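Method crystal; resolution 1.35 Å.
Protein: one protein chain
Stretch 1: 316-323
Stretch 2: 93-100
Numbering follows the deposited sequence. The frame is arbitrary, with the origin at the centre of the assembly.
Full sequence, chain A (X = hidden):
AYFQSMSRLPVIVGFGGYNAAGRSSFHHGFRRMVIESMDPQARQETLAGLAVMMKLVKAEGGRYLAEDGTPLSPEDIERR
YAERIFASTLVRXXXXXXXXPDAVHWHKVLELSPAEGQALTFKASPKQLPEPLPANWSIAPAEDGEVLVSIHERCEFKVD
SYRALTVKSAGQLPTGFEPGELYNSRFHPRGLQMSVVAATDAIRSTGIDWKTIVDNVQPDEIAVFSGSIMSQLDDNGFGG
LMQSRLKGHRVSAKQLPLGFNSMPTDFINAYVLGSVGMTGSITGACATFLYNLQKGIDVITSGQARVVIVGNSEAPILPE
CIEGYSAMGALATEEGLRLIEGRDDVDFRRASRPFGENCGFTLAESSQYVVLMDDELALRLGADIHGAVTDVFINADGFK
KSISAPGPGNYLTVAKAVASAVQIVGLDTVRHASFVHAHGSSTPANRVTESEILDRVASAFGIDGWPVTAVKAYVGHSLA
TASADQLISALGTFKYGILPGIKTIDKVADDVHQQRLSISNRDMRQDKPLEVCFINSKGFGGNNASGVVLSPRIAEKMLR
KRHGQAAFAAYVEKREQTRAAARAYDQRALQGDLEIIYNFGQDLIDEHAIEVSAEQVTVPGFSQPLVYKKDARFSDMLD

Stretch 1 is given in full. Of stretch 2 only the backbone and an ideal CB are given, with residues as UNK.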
# COMPACT_ATOMS: atom_id res chain seq x y z
N PRO A 316 -1.04 -15.23 2.41
CA PRO A 316 0.37 -15.34 2.06
C PRO A 316 0.93 -16.75 2.17
O PRO A 316 2.15 -16.89 2.13
CB PRO A 316 1.01 -14.47 3.12
CG PRO A 316 0.19 -14.81 4.35
CD PRO A 316 -1.22 -15.04 3.86
N ILE A 317 0.09 -17.78 2.28
CA ILE A 317 0.58 -19.13 2.44
C ILE A 317 0.94 -19.68 1.04
O ILE A 317 0.16 -20.39 0.41
CB ILE A 317 -0.39 -20.05 3.19
CG1 ILE A 317 -0.82 -19.40 4.52
CG2 ILE A 317 0.27 -21.38 3.43
CD1 ILE A 317 -1.94 -20.15 5.22
N LEU A 318 2.14 -19.30 0.60
CA LEU A 318 2.65 -19.56 -0.75
C LEU A 318 4.12 -19.86 -0.57
O LEU A 318 4.75 -19.28 0.31
CB LEU A 318 2.48 -18.33 -1.65
CG LEU A 318 1.05 -17.84 -1.89
CD1 LEU A 318 1.02 -16.44 -2.51
CD2 LEU A 318 0.31 -18.83 -2.75
N PRO A 319 4.69 -20.75 -1.41
CA PRO A 319 6.09 -21.12 -1.20
C PRO A 319 7.05 -19.92 -1.21
O PRO A 319 7.99 -19.89 -0.45
CB PRO A 319 6.40 -22.04 -2.39
CG PRO A 319 5.08 -22.59 -2.80
CD PRO A 319 4.06 -21.53 -2.50
N GLU A 320 6.81 -18.95 -2.08
CA GLU A 320 7.72 -17.81 -2.21
C GLU A 320 7.72 -16.94 -0.95
O GLU A 320 8.78 -16.47 -0.51
CB GLU A 320 7.34 -16.98 -3.43
CG GLU A 320 7.47 -17.70 -4.79
CD GLU A 320 6.29 -18.60 -5.13
OE1 GLU A 320 5.30 -18.67 -4.34
OE2 GLU A 320 6.36 -19.23 -6.20
N CYS A 321 6.53 -16.73 -0.38
CA CYS A 321 6.43 -15.94 0.85
C CYS A 321 7.13 -16.64 1.99
O CYS A 321 7.83 -16.02 2.77
CB CYS A 321 4.99 -15.68 1.21
SG CYS A 321 4.12 -14.74 0.01
N ILE A 322 6.92 -17.95 2.09
CA ILE A 322 7.53 -18.72 3.14
C ILE A 322 9.05 -18.67 3.01
O ILE A 322 9.76 -18.42 3.98
CB ILE A 322 7.00 -20.18 3.17
CG1 ILE A 322 5.51 -20.21 3.52
CG2 ILE A 322 7.81 -21.01 4.16
CD1 ILE A 322 4.85 -21.56 3.26
N GLU A 323 9.56 -18.91 1.80
CA GLU A 323 11.01 -18.84 1.61
C GLU A 323 11.56 -17.44 1.86
O GLU A 323 12.64 -17.30 2.42
CB GLU A 323 11.44 -19.36 0.25
CG GLU A 323 12.96 -19.42 0.14
CD GLU A 323 13.51 -19.93 -1.16
OE1 GLU A 323 12.75 -20.43 -2.02
OE2 GLU A 323 14.75 -19.85 -1.33
N UNK A 93 0.27 -27.95 10.82
CA UNK A 93 1.09 -28.27 9.65
C UNK A 93 0.35 -27.83 8.39
O UNK A 93 -0.88 -27.92 8.31
CB UNK A 93 1.41 -29.76 9.60
N UNK A 94 1.10 -27.34 7.41
CA UNK A 94 0.53 -26.84 6.17
C UNK A 94 -0.09 -27.98 5.36
O UNK A 94 0.56 -29.00 5.11
CB UNK A 94 1.60 -26.12 5.35
N UNK A 95 -1.33 -27.78 4.96
CA UNK A 95 -2.14 -28.83 4.33
C UNK A 95 -2.10 -28.74 2.81
O UNK A 95 -1.75 -27.70 2.24
CB UNK A 95 -3.59 -28.74 4.81
N UNK A 96 -2.44 -29.85 2.13
CA UNK A 96 -2.21 -29.93 0.69
C UNK A 96 -2.96 -28.92 -0.17
O UNK A 96 -2.54 -28.67 -1.30
CB UNK A 96 -2.58 -31.34 0.21
N UNK A 97 -4.05 -28.38 0.33
CA UNK A 97 -4.81 -27.40 -0.41
C UNK A 97 -4.02 -26.09 -0.63
O UNK A 97 -4.42 -25.27 -1.45
CB UNK A 97 -6.12 -27.11 0.33
N UNK A 98 -2.93 -25.92 0.11
CA UNK A 98 -1.99 -24.81 -0.10
C UNK A 98 -0.77 -25.23 -0.90
O UNK A 98 -0.47 -24.67 -1.95
CB UNK A 98 -1.54 -24.24 1.25
N UNK A 99 -0.04 -26.20 -0.36
CA UNK A 99 1.22 -26.67 -0.93
C UNK A 99 1.70 -27.87 -0.13
O UNK A 99 1.18 -28.14 0.96
CB UNK A 99 2.27 -25.56 -0.94
N UNK A 100 2.66 -28.60 -0.68
CA UNK A 100 3.29 -29.67 0.05
C UNK A 100 4.62 -29.14 0.57
O UNK A 100 5.54 -28.93 -0.22
CB UNK A 100 3.47 -30.91 -0.82

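Stretch 1 offers a greasy surface here: the side chain of I317, the CD and CG atoms of the P319 ring, and the tip of I322 one helical turn past L318, the N-cap residue. Charged groups on E320 and E323 lie out of reach, so the rule for any facing position is apolar bulk.

Position 93 has nothing of stretch 1 within 5.5 Å of its ideal CB, and this contact sets no preference. It is R93, extended, its guanidinium bonded just outside the stretch.

Position 94 points its CB toward stretch 1, but I317 CG2 is still 5.3 Å from it. A small side chain would leave a gap; a branched or longer aliphatic one could span it, and the methyls of I317 and I322 invite no polar group. The residue is I94. Its CG2 comes to 4.5 Å from I317 CG2, while the other branch carries CD1 to 3.8 Å from I322 CD1.

Positions 95, 96 and 97 are out of reach, and many residues would serve. Phi near -63° at 96 is compatible with proline, and 96 to 98 have helical backbone angles. The residues are E95, P96 and Q97. Q97 NE2 donates to E95 OE1 at 2.9 Å, and E95 O accepts from the N of 98 at 3.0 Å.

Position 98 comes nearest in backbone register, its CA 6.7 Å from that of I317. The ideal CB already lies 4.0 Å from I317 CG2, so even a small side chain touches the isoleucine; a flat ring or a long aliphatic chain could extend along it. Y98 takes chi1 m and places CD1 4.0 Å from I317 CB, with I317 CD1 over one ring face. Its OH is bonded elsewhere in the structure. With no direct hydrogen bond across the contact, a water links the backbones, its O donating to Y98 O at 2.7 Å and I317 O at 2.9 Å.

Position 99 is extended, and its ideal CB is 4.5 Å from P319 CG. Between I317, P319 and I322 there is room for a medium-sized apolar side chain; leucine or methionine could reach in. L99, with chi1 p and chi2 between wells at 99°, sends CD2 into that space: 3.8 Å from P319 CD, 4.0 Å from I322 CD1 and 4.4 Å from I317 CG2.

Position 100 has left the contact, and a polar residue costs nothing here. D100 bonds through OD1 just outside the stretch.

Stretch 2, residues 93-100: RIEPQYLD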
# COMPACT_ATOMS: atom_id res chain seq x y z
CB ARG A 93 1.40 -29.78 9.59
CG ARG A 93 2.57 -30.15 8.66
CD ARG A 93 2.96 -31.63 8.81
NE ARG A 93 4.33 -31.90 8.31
CZ ARG A 93 4.65 -32.07 7.03
NH1 ARG A 93 3.71 -32.03 6.08
NH2 ARG A 93 5.91 -32.30 6.69
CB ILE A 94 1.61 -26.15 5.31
CG1 ILE A 94 2.14 -24.91 6.04
CG2 ILE A 94 1.04 -25.77 3.93
CD1 ILE A 94 3.37 -24.31 5.40
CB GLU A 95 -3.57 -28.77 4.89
CG GLU A 95 -3.58 -29.12 6.38
CD GLU A 95 -4.92 -29.00 7.05
OE1 GLU A 95 -5.94 -28.77 6.35
OE2 GLU A 95 -4.96 -29.16 8.29
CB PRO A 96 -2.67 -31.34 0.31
CG PRO A 96 -2.84 -32.08 1.57
CD PRO A 96 -2.93 -31.12 2.70
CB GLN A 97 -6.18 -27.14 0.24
CG GLN A 97 -6.15 -26.54 1.66
CD GLN A 97 -6.15 -27.59 2.75
OE1 GLN A 97 -5.74 -28.73 2.54
NE2 GLN A 97 -6.60 -27.20 3.95
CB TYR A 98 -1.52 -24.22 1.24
CG TYR A 98 -2.68 -23.76 2.07
CD1 TYR A 98 -3.22 -22.50 1.88
CD2 TYR A 98 -3.25 -24.58 3.00
CE1 TYR A 98 -4.32 -22.08 2.60
CE2 TYR A 98 -4.34 -24.18 3.73
CZ TYR A 98 -4.87 -22.93 3.53
OH TYR A 98 -5.96 -22.59 4.29
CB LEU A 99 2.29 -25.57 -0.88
CG LEU A 99 2.52 -24.95 0.50
CD1 LEU A 99 3.74 -25.58 1.17
CD2 LEU A 99 2.67 -23.43 0.43
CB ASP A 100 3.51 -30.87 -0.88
CG ASP A 100 4.11 -32.07 -0.17
OD1 ASP A 100 4.70 -31.93 0.92
OD2 ASP A 100 4.02 -33.17 -0.76
O HOH W 1 0.19 -22.08 -1.93
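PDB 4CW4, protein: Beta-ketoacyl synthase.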